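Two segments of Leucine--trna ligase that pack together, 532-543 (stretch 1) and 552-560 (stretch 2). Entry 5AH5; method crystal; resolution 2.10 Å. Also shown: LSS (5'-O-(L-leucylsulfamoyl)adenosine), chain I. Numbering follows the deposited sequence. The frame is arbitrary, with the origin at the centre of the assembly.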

ATOM      1  N   LEU B 532      -0.761  -7.490  -5.240  1.00 31.07           N
ATOM      2  CA  LEU B 532      -1.391  -8.396  -4.259  1.00 30.45           C
ATOM      3  C   LEU B 532      -2.466  -7.627  -3.495  1.00 25.76           C
ATOM      4  O   LEU B 532      -3.505  -7.412  -4.031  1.00 26.95           O
ATOM      5  N   HIS B 533      -2.219  -7.204  -2.261  1.00 23.87           N
ATOM      6  CA  HIS B 533      -3.250  -6.644  -1.404  1.00 24.06           C
ATOM      7  C   HIS B 533      -3.895  -5.366  -1.990  1.00 25.90           C
ATOM      8  O   HIS B 533      -5.115  -5.178  -1.864  1.00 27.58           O
ATOM      9  N   LEU B 534      -3.119  -4.531  -2.707  1.00 24.66           N
ATOM     10  CA  LEU B 534      -3.646  -3.283  -3.266  1.00 25.63           C
ATOM     11  C   LEU B 534      -4.554  -3.552  -4.447  1.00 25.60           C
ATOM     12  O   LEU B 534      -5.377  -2.729  -4.757  1.00 30.35           O
ATOM     13  N   ILE B 535      -4.429  -4.684  -5.148  1.00 26.00           N
ATOM     14  CA  ILE B 535      -5.487  -5.033  -6.116  1.00 29.80           C
ATOM     15  C   ILE B 535      -6.690  -5.590  -5.385  1.00 28.68           C
ATOM     16  O   ILE B 535      -7.794  -5.169  -5.615  1.00 32.26           O
ATOM     17  N   TYR B 536      -6.474  -6.628  -4.571  1.00 29.27           N
ATOM     18  CA  TYR B 536      -7.625  -7.323  -3.946  1.00 28.54           C
ATOM     19  C   TYR B 536      -8.533  -6.405  -3.081  1.00 27.78           C
ATOM     20  O   TYR B 536      -9.738  -6.488  -3.147  1.00 28.83           O
ATOM     21  N   SER B 537      -7.914  -5.589  -2.224  1.00 31.55           N
ATOM     22  CA  SER B 537      -8.589  -4.576  -1.385  1.00 30.96           C
ATOM     23  C   SER B 537      -9.432  -3.588  -2.203  1.00 33.08           C
ATOM     24  O   SER B 537     -10.566  -3.240  -1.805  1.00 27.73           O
ATOM     25  N   ARG B 538      -8.907  -3.127  -3.348  1.00 30.60           N
ATOM     26  CA  ARG B 538      -9.732  -2.266  -4.182  1.00 31.60           C
ATOM     27  C   ARG B 538     -10.906  -3.078  -4.733  1.00 31.69           C
ATOM     28  O   ARG B 538     -12.036  -2.595  -4.764  1.00 29.53           O
ATOM     29  N   PHE B 539     -10.649  -4.314  -5.144  1.00 30.40           N
ATOM     30  CA  PHE B 539     -11.715  -5.149  -5.696  1.00 31.54           C
ATOM     31  C   PHE B 539     -12.831  -5.423  -4.655  1.00 30.76           C
ATOM     32  O   PHE B 539     -14.023  -5.266  -4.923  1.00 29.60           O
ATOM     33  N   ILE B 540     -12.437  -5.753  -3.447  1.00 27.61           N
ATOM     34  CA  ILE B 540     -13.428  -6.188  -2.442  1.00 31.23           C
ATOM     35  C   ILE B 540     -14.194  -4.967  -1.953  1.00 28.53           C
ATOM     36  O   ILE B 540     -15.369  -5.096  -1.580  1.00 27.41           O
ATOM     37  N   THR B 541     -13.574  -3.776  -2.035  1.00 27.15           N
ATOM     38  CA  THR B 541     -14.269  -2.541  -1.634  1.00 25.44           C
ATOM     39  C   THR B 541     -15.422  -2.239  -2.583  1.00 27.09           C
ATOM     40  O   THR B 541     -16.545  -1.955  -2.162  1.00 29.54           O
ATOM     41  N   LYS B 542     -15.180  -2.425  -3.868  1.00 29.32           N
ATOM     42  CA  LYS B 542     -16.217  -2.233  -4.867  1.00 31.22           C
ATOM     43  C   LYS B 542     -17.331  -3.259  -4.715  1.00 33.06           C
ATOM     44  O   LYS B 542     -18.502  -2.945  -4.807  1.00 42.24           O
ATOM     45  N   VAL B 543     -16.962  -4.499  -4.491  1.00 33.31           N
ATOM     46  CA  VAL B 543     -17.942  -5.558  -4.261  1.00 34.80           C
ATOM     47  C   VAL B 543     -18.816  -5.183  -3.060  1.00 31.26           C
ATOM     48  O   VAL B 543     -20.027  -5.179  -3.179  1.00 32.80           O
ATOM     49  N   PHE B 552     -18.779   3.946  -0.263  1.00 38.11           N
ATOM     50  CA  PHE B 552     -17.607   4.472  -0.985  1.00 35.04           C
ATOM     51  C   PHE B 552     -17.014   3.339  -1.780  1.00 35.07           C
ATOM     52  O   PHE B 552     -17.270   2.167  -1.500  1.00 35.56           O
ATOM     53  N   ASP B 553     -16.225   3.688  -2.772  1.00 32.95           N
ATOM     54  CA  ASP B 553     -15.856   2.788  -3.849  1.00 36.33           C
ATOM     55  C   ASP B 553     -14.373   2.527  -3.893  1.00 35.02           C
ATOM     56  O   ASP B 553     -13.920   1.737  -4.720  1.00 34.09           O
ATOM     57  N   GLU B 554     -13.600   3.203  -3.044  1.00 33.73           N
ATOM     58  CA  GLU B 554     -12.144   3.061  -3.040  1.00 34.51           C
ATOM     59  C   GLU B 554     -11.709   3.090  -1.628  1.00 33.39           C
ATOM     60  O   GLU B 554     -12.175   3.944  -0.906  1.00 31.11           O
ATOM     61  N   PRO B 555     -10.834   2.145  -1.217  1.00 28.67           N
ATOM     62  CA  PRO B 555     -10.509   2.029   0.194  1.00 29.93           C
ATOM     63  C   PRO B 555      -9.598   3.080   0.737  1.00 29.54           C
ATOM     64  O   PRO B 555      -9.663   3.341   1.935  1.00 31.62           O
ATOM     65  N   PHE B 556      -8.651   3.560  -0.084  1.00 27.79           N
ATOM     66  CA  PHE B 556      -7.534   4.351   0.433  1.00 30.80           C
ATOM     67  C   PHE B 556      -7.357   5.642  -0.438  1.00 28.04           C
ATOM     68  O   PHE B 556      -7.188   5.565  -1.646  1.00 32.70           O
ATOM     69  N   VAL B 557      -7.487   6.796   0.170  1.00 31.49           N
ATOM     70  CA  VAL B 557      -7.420   8.058  -0.584  1.00 30.73           C
ATOM     71  C   VAL B 557      -5.984   8.327  -1.047  1.00 29.74           C
ATOM     72  O   VAL B 557      -5.718   8.389  -2.225  1.00 33.36           O
ATOM     73  N   GLU B 558      -5.095   8.441  -0.087  1.00 27.91           N
ATOM     74  CA  GLU B 558      -3.674   8.667  -0.283  1.00 36.09           C
ATOM     75  C   GLU B 558      -2.879   7.390   0.150  1.00 32.85           C
ATOM     76  O   GLU B 558      -3.102   6.905   1.223  1.00 31.79           O
ATOM     77  N   LEU B 559      -2.057   6.841  -0.749  1.00 28.97           N
ATOM     78  CA  LEU B 559      -1.126   5.752  -0.511  1.00 28.30           C
ATOM     79  C   LEU B 559       0.309   6.259  -0.527  1.00 29.93           C
ATOM     80  O   LEU B 559       0.751   6.810  -1.483  1.00 35.23           O
ATOM     81  N   TYR B 560       1.032   5.990   0.536  1.00 29.28           N
ATOM     82  CA  TYR B 560       2.422   6.244   0.632  1.00 27.72           C
ATOM     83  C   TYR B 560       3.199   4.919   0.799  1.00 30.77           C
ATOM     84  O   TYR B 560       2.915   4.104   1.701  1.00 28.19           O
TER

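A helix packs against a largely extended segment through an apolar and aromatic patch at its start, followed by small side chains, Ser537 and Thr541, alternating with the long charged Arg538 and Lys542. Arg538 (m, t, p) and Glu554 (m, m) meet as a two-pronged salt bridge: NE reaches OE1 at 3.0 Å and NH2 reaches OE2 at 2.8 Å, both nearly straight, with the carboxylate at the guanidinium edge. Glu554 CA-to-CB points away, yet its two m turns bring the carboxylate back to the helix. Lys542 (m, t, t, m) leaves sideways, but its end comes nearer, and NZ gathers Glu554 OE2 at 2.8 Å, Asp553 OD2 at 2.9 Å and Asp553 O at 2.9 Å.

Thr541 (m) and Ser537 (p) point toward the partner, as Pro555 and Leu559 (t, p) do toward the helix. Both hydroxyls are paid for within the helix: Thr541 OG1 donates to Ser537 O (2.8 Å), Ser537 OG to His533 O (2.6 Å). Thr541 OG1 also lies 3.6 Å from Pro555 CB, and Thr541 CG2 packs 3.8 Å from Glu554 N and 4.0 Å from Phe552 CE2. Ser537 OG meets the Phe556 ring edge, 3.5 Å from CE2. Leu534 (m, t) bridges Phe556 and Leu559, its CD1 3.9 Å from Leu559 CD2. His533 (t) lies obliquely to Phe556 and turns one ring face to the ligand, whose C10 is 3.5 Å from His533 CB.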

ATOM      1  CB  LEU B 532      -0.351  -9.046  -3.332  1.00 29.63           C
ATOM      2  CG  LEU B 532       0.535 -10.092  -4.048  1.00 33.29           C
ATOM      3  CD1 LEU B 532       1.926 -10.190  -3.485  1.00 34.73           C
ATOM      4  CD2 LEU B 532      -0.102 -11.457  -4.041  1.00 34.34           C
ATOM      5  CB  HIS B 533      -2.692  -6.438  -0.005  1.00 24.55           C
ATOM      6  CG  HIS B 533      -3.426  -5.413   0.827  1.00 27.38           C
ATOM      7  ND1 HIS B 533      -4.659  -5.652   1.389  1.00 27.66           N
ATOM      8  CD2 HIS B 533      -3.046  -4.183   1.278  1.00 30.17           C
ATOM      9  CE1 HIS B 533      -5.035  -4.595   2.099  1.00 29.28           C
ATOM     10  NE2 HIS B 533      -4.087  -3.679   2.029  1.00 28.40           N
ATOM     11  CB  LEU B 534      -2.473  -2.314  -3.661  1.00 27.75           C
ATOM     12  CG  LEU B 534      -1.619  -1.806  -2.478  1.00 27.70           C
ATOM     13  CD1 LEU B 534      -0.329  -1.091  -2.863  1.00 31.27           C
ATOM     14  CD2 LEU B 534      -2.481  -0.931  -1.550  1.00 26.15           C
ATOM     15  CB  ILE B 535      -5.059  -6.128  -7.088  1.00 36.45           C
ATOM     16  CG1 ILE B 535      -4.081  -5.565  -8.096  1.00 42.74           C
ATOM     17  CG2 ILE B 535      -6.280  -6.692  -7.846  1.00 42.85           C
ATOM     18  CD1 ILE B 535      -4.727  -4.756  -9.199  1.00 46.86           C
ATOM     19  CB  TYR B 536      -7.107  -8.457  -3.082  1.00 29.42           C
ATOM     20  CG  TYR B 536      -6.369  -9.580  -3.798  1.00 25.82           C
ATOM     21  CD1 TYR B 536      -6.866 -10.166  -4.953  1.00 29.72           C
ATOM     22  CD2 TYR B 536      -5.191 -10.043  -3.303  1.00 27.30           C
ATOM     23  CE1 TYR B 536      -6.163 -11.195  -5.609  1.00 30.92           C
ATOM     24  CE2 TYR B 536      -4.508 -11.105  -3.895  1.00 29.80           C
ATOM     25  CZ  TYR B 536      -4.989 -11.670  -5.042  1.00 29.82           C
ATOM     26  OH  TYR B 536      -4.248 -12.674  -5.578  1.00 33.01           O
ATOM     27  CB  SER B 537      -7.539  -3.808  -0.548  1.00 34.84           C
ATOM     28  OG  SER B 537      -6.643  -3.078  -1.387  1.00 31.38           O
ATOM     29  CB  ARG B 538      -8.937  -1.609  -5.306  1.00 29.77           C
ATOM     30  CG  ARG B 538      -7.834  -0.676  -4.812  1.00 30.00           C
ATOM     31  CD  ARG B 538      -7.031  -0.145  -6.016  1.00 32.18           C
ATOM     32  NE  ARG B 538      -7.978   0.585  -6.877  1.00 31.83           N
ATOM     33  CZ  ARG B 538      -8.169   0.418  -8.187  1.00 33.45           C
ATOM     34  NH1 ARG B 538      -7.400  -0.376  -8.931  1.00 35.65           N
ATOM     35  NH2 ARG B 538      -9.135   1.118  -8.774  1.00 36.39           N
ATOM     36  CB  PHE B 539     -11.127  -6.466  -6.234  1.00 35.58           C
ATOM     37  CG  PHE B 539     -12.149  -7.544  -6.470  1.00 34.69           C
ATOM     38  CD1 PHE B 539     -13.260  -7.308  -7.260  1.00 36.50           C
ATOM     39  CD2 PHE B 539     -11.990  -8.803  -5.906  1.00 39.89           C
ATOM     40  CE1 PHE B 539     -14.201  -8.301  -7.501  1.00 40.18           C
ATOM     41  CE2 PHE B 539     -12.941  -9.804  -6.118  1.00 39.67           C
ATOM     42  CZ  PHE B 539     -14.044  -9.551  -6.924  1.00 37.36           C
ATOM     43  CB  ILE B 540     -12.776  -7.059  -1.324  1.00 28.78           C
ATOM     44  CG1 ILE B 540     -12.459  -8.450  -1.886  1.00 32.36           C
ATOM     45  CG2 ILE B 540     -13.595  -7.188  -0.047  1.00 27.25           C
ATOM     46  CD1 ILE B 540     -13.636  -9.215  -2.417  1.00 34.13           C
ATOM     47  CB  THR B 541     -13.264  -1.403  -1.436  1.00 29.62           C
ATOM     48  OG1 THR B 541     -12.387  -1.763  -0.344  1.00 28.70           O
ATOM     49  CG2 THR B 541     -13.992  -0.054  -1.099  1.00 28.94           C
ATOM     50  CB  LYS B 542     -15.577  -2.298  -6.259  1.00 31.78           C
ATOM     51  CG  LYS B 542     -14.529  -1.172  -6.452  1.00 32.16           C
ATOM     52  CD  LYS B 542     -14.047  -1.066  -7.864  1.00 34.35           C
ATOM     53  CE  LYS B 542     -12.931  -0.028  -8.053  1.00 38.74           C
ATOM     54  NZ  LYS B 542     -13.279   1.323  -7.505  1.00 40.03           N
ATOM     55  CB  VAL B 543     -17.265  -6.948  -4.070  1.00 32.25           C
ATOM     56  CG1 VAL B 543     -18.287  -7.978  -3.609  1.00 37.76           C
ATOM     57  CG2 VAL B 543     -16.643  -7.397  -5.355  1.00 31.00           C
ATOM     58  CB  PHE B 552     -16.589   5.112  -0.026  1.00 33.89           C
ATOM     59  CG  PHE B 552     -16.158   4.207   1.074  1.00 33.19           C
ATOM     60  CD1 PHE B 552     -16.906   4.106   2.241  1.00 32.45           C
ATOM     61  CD2 PHE B 552     -15.046   3.389   0.911  1.00 34.48           C
ATOM     62  CE1 PHE B 552     -16.512   3.268   3.263  1.00 35.44           C
ATOM     63  CE2 PHE B 552     -14.680   2.506   1.905  1.00 36.39           C
ATOM     64  CZ  PHE B 552     -15.410   2.443   3.088  1.00 37.25           C
ATOM     65  CB  ASP B 553     -16.294   3.428  -5.191  1.00 40.13           C
ATOM     66  CG  ASP B 553     -16.542   2.405  -6.275  1.00 46.37           C
ATOM     67  OD1 ASP B 553     -17.365   1.492  -6.041  1.00 53.57           O
ATOM     68  OD2 ASP B 553     -15.960   2.502  -7.360  1.00 44.58           O
ATOM     69  CB  GLU B 554     -11.421   4.199  -3.797  1.00 35.69           C
ATOM     70  CG  GLU B 554     -11.506   4.017  -5.297  1.00 36.66           C
ATOM     71  CD  GLU B 554     -10.566   2.949  -5.866  1.00 36.04           C
ATOM     72  OE1 GLU B 554      -9.555   2.537  -5.223  1.00 32.88           O
ATOM     73  OE2 GLU B 554     -10.826   2.540  -7.005  1.00 33.94           O
ATOM     74  CB  PRO B 555      -9.762   0.674   0.258  1.00 31.53           C
ATOM     75  CG  PRO B 555      -9.240   0.488  -1.129  1.00 29.40           C
ATOM     76  CD  PRO B 555     -10.328   1.006  -1.975  1.00 27.53           C
ATOM     77  CB  PHE B 556      -6.237   3.531   0.451  1.00 29.27           C
ATOM     78  CG  PHE B 556      -6.382   2.108   0.996  1.00 31.47           C
ATOM     79  CD1 PHE B 556      -6.705   1.887   2.316  1.00 28.29           C
ATOM     80  CD2 PHE B 556      -6.074   0.993   0.191  1.00 30.67           C
ATOM     81  CE1 PHE B 556      -6.827   0.569   2.809  1.00 30.48           C
ATOM     82  CE2 PHE B 556      -6.152  -0.308   0.692  1.00 30.43           C
ATOM     83  CZ  PHE B 556      -6.585  -0.509   1.998  1.00 28.18           C
ATOM     84  CB  VAL B 557      -7.994   9.249   0.213  1.00 33.48           C
ATOM     85  CG1 VAL B 557      -7.771  10.597  -0.543  1.00 33.61           C
ATOM     86  CG2 VAL B 557      -9.471   9.060   0.412  1.00 33.65           C
ATOM     87  CB  GLU B 558      -3.296   9.865   0.572  1.00 39.77           C
ATOM     88  CG  GLU B 558      -2.023  10.572   0.198  1.00 62.23           C
ATOM     89  CD  GLU B 558      -2.168  11.656  -0.860  1.00 62.80           C
ATOM     90  OE1 GLU B 558      -3.121  12.460  -0.723  1.00 62.75           O
ATOM     91  OE2 GLU B 558      -1.299  11.700  -1.784  1.00 57.90           O
ATOM     92  CB  LEU B 559      -1.277   4.678  -1.588  1.00 26.81           C
ATOM     93  CG  LEU B 559      -0.246   3.589  -1.672  1.00 27.80           C
ATOM     94  CD1 LEU B 559      -0.484   2.621  -0.501  1.00 33.08           C
ATOM     95  CD2 LEU B 559      -0.375   2.769  -2.938  1.00 30.24           C
ATOM     96  CB  TYR B 560       2.623   7.090   1.855  1.00 28.89           C
ATOM     97  CG  TYR B 560       2.082   8.514   1.695  1.00 30.62           C
ATOM     98  CD1 TYR B 560       2.764   9.479   0.919  1.00 31.03           C
ATOM     99  CD2 TYR B 560       0.895   8.879   2.277  1.00 33.04           C
ATOM    100  CE1 TYR B 560       2.269  10.774   0.788  1.00 29.09           C
ATOM    101  CE2 TYR B 560       0.371  10.164   2.136  1.00 33.57           C
ATOM    102  CZ  TYR B 560       1.077  11.119   1.419  1.00 36.02           C
ATOM    103  OH  TYR B 560       0.545  12.385   1.332  1.00 37.85           O
TER
HETATM  104  C1  LSS I1818       2.507  -7.704   5.119  1.00 26.69           C
HETATM  105  N1  LSS I1818      11.592  -1.934   5.059  1.00 26.41           N
HETATM  106  O1  LSS I1818       3.117  -7.388   4.122  1.00 28.41           O
HETATM  107  S1  LSS I1818       4.545  -7.680   6.506  1.00 26.30           S
HETATM  108  C2  LSS I1818      10.488  -1.200   4.940  1.00 29.83           C
HETATM  109  N2  LSS I1818       3.080  -7.880   6.296  1.00 25.39           N
HETATM  110  O2  LSS I1818       6.244  -3.171   3.362  1.00 28.72           O
HETATM  111  N3  LSS I1818       9.249  -1.697   5.145  1.00 30.16           N
HETATM  112  O3  LSS I1818       3.952  -2.257   4.594  1.00 27.32           O
HETATM  113  C4  LSS I1818       9.128  -2.999   5.496  1.00 29.75           C
HETATM  114  N4  LSS I1818       0.471  -8.651   6.213  1.00 23.97           N
HETATM  115  O4  LSS I1818       5.946  -3.565   6.873  1.00 25.84           O
HETATM  116  C5  LSS I1818      10.237  -3.834   5.549  1.00 30.17           C
HETATM  117  O5  LSS I1818       4.873  -6.144   6.220  1.00 29.97           O
HETATM  118  C6  LSS I1818      11.486  -3.289   5.302  1.00 31.26           C
HETATM  119  N6  LSS I1818      12.579  -4.087   5.413  1.00 27.78           N
HETATM  120  C7  LSS I1818      -1.247  -6.793   4.399  1.00 20.27           C
HETATM  121  N7  LSS I1818       9.803  -5.081   5.867  1.00 32.34           N
HETATM  122  C8  LSS I1818       8.446  -5.043   5.955  1.00 30.58           C
HETATM  123  C9  LSS I1818       0.256  -6.684   4.670  1.00 22.91           C
HETATM  124  N9  LSS I1818       8.051  -3.758   5.756  1.00 30.27           N
HETATM  125  CA  LSS I1818       1.033  -7.967   5.019  1.00 26.07           C
HETATM  126  C10 LSS I1818      -1.460  -7.543   3.075  1.00 24.17           C
HETATM  127  C11 LSS I1818      -1.855  -5.345   4.431  1.00 20.24           C
HETATM  128  O1A LSS I1818       5.512  -8.402   5.666  1.00 25.13           O
HETATM  129  C21 LSS I1818       6.696  -3.243   5.713  1.00 25.88           C
HETATM  130  C22 LSS I1818       5.920  -3.797   4.570  1.00 26.36           C
HETATM  131  C23 LSS I1818       4.470  -3.555   4.996  1.00 27.04           C
HETATM  132  C24 LSS I1818       4.589  -3.700   6.499  1.00 25.13           C
HETATM  133  C25 LSS I1818       4.256  -5.112   6.984  1.00 27.58           C
HETATM  134  O2A LSS I1818       4.924  -7.832   7.894  1.00 20.07           O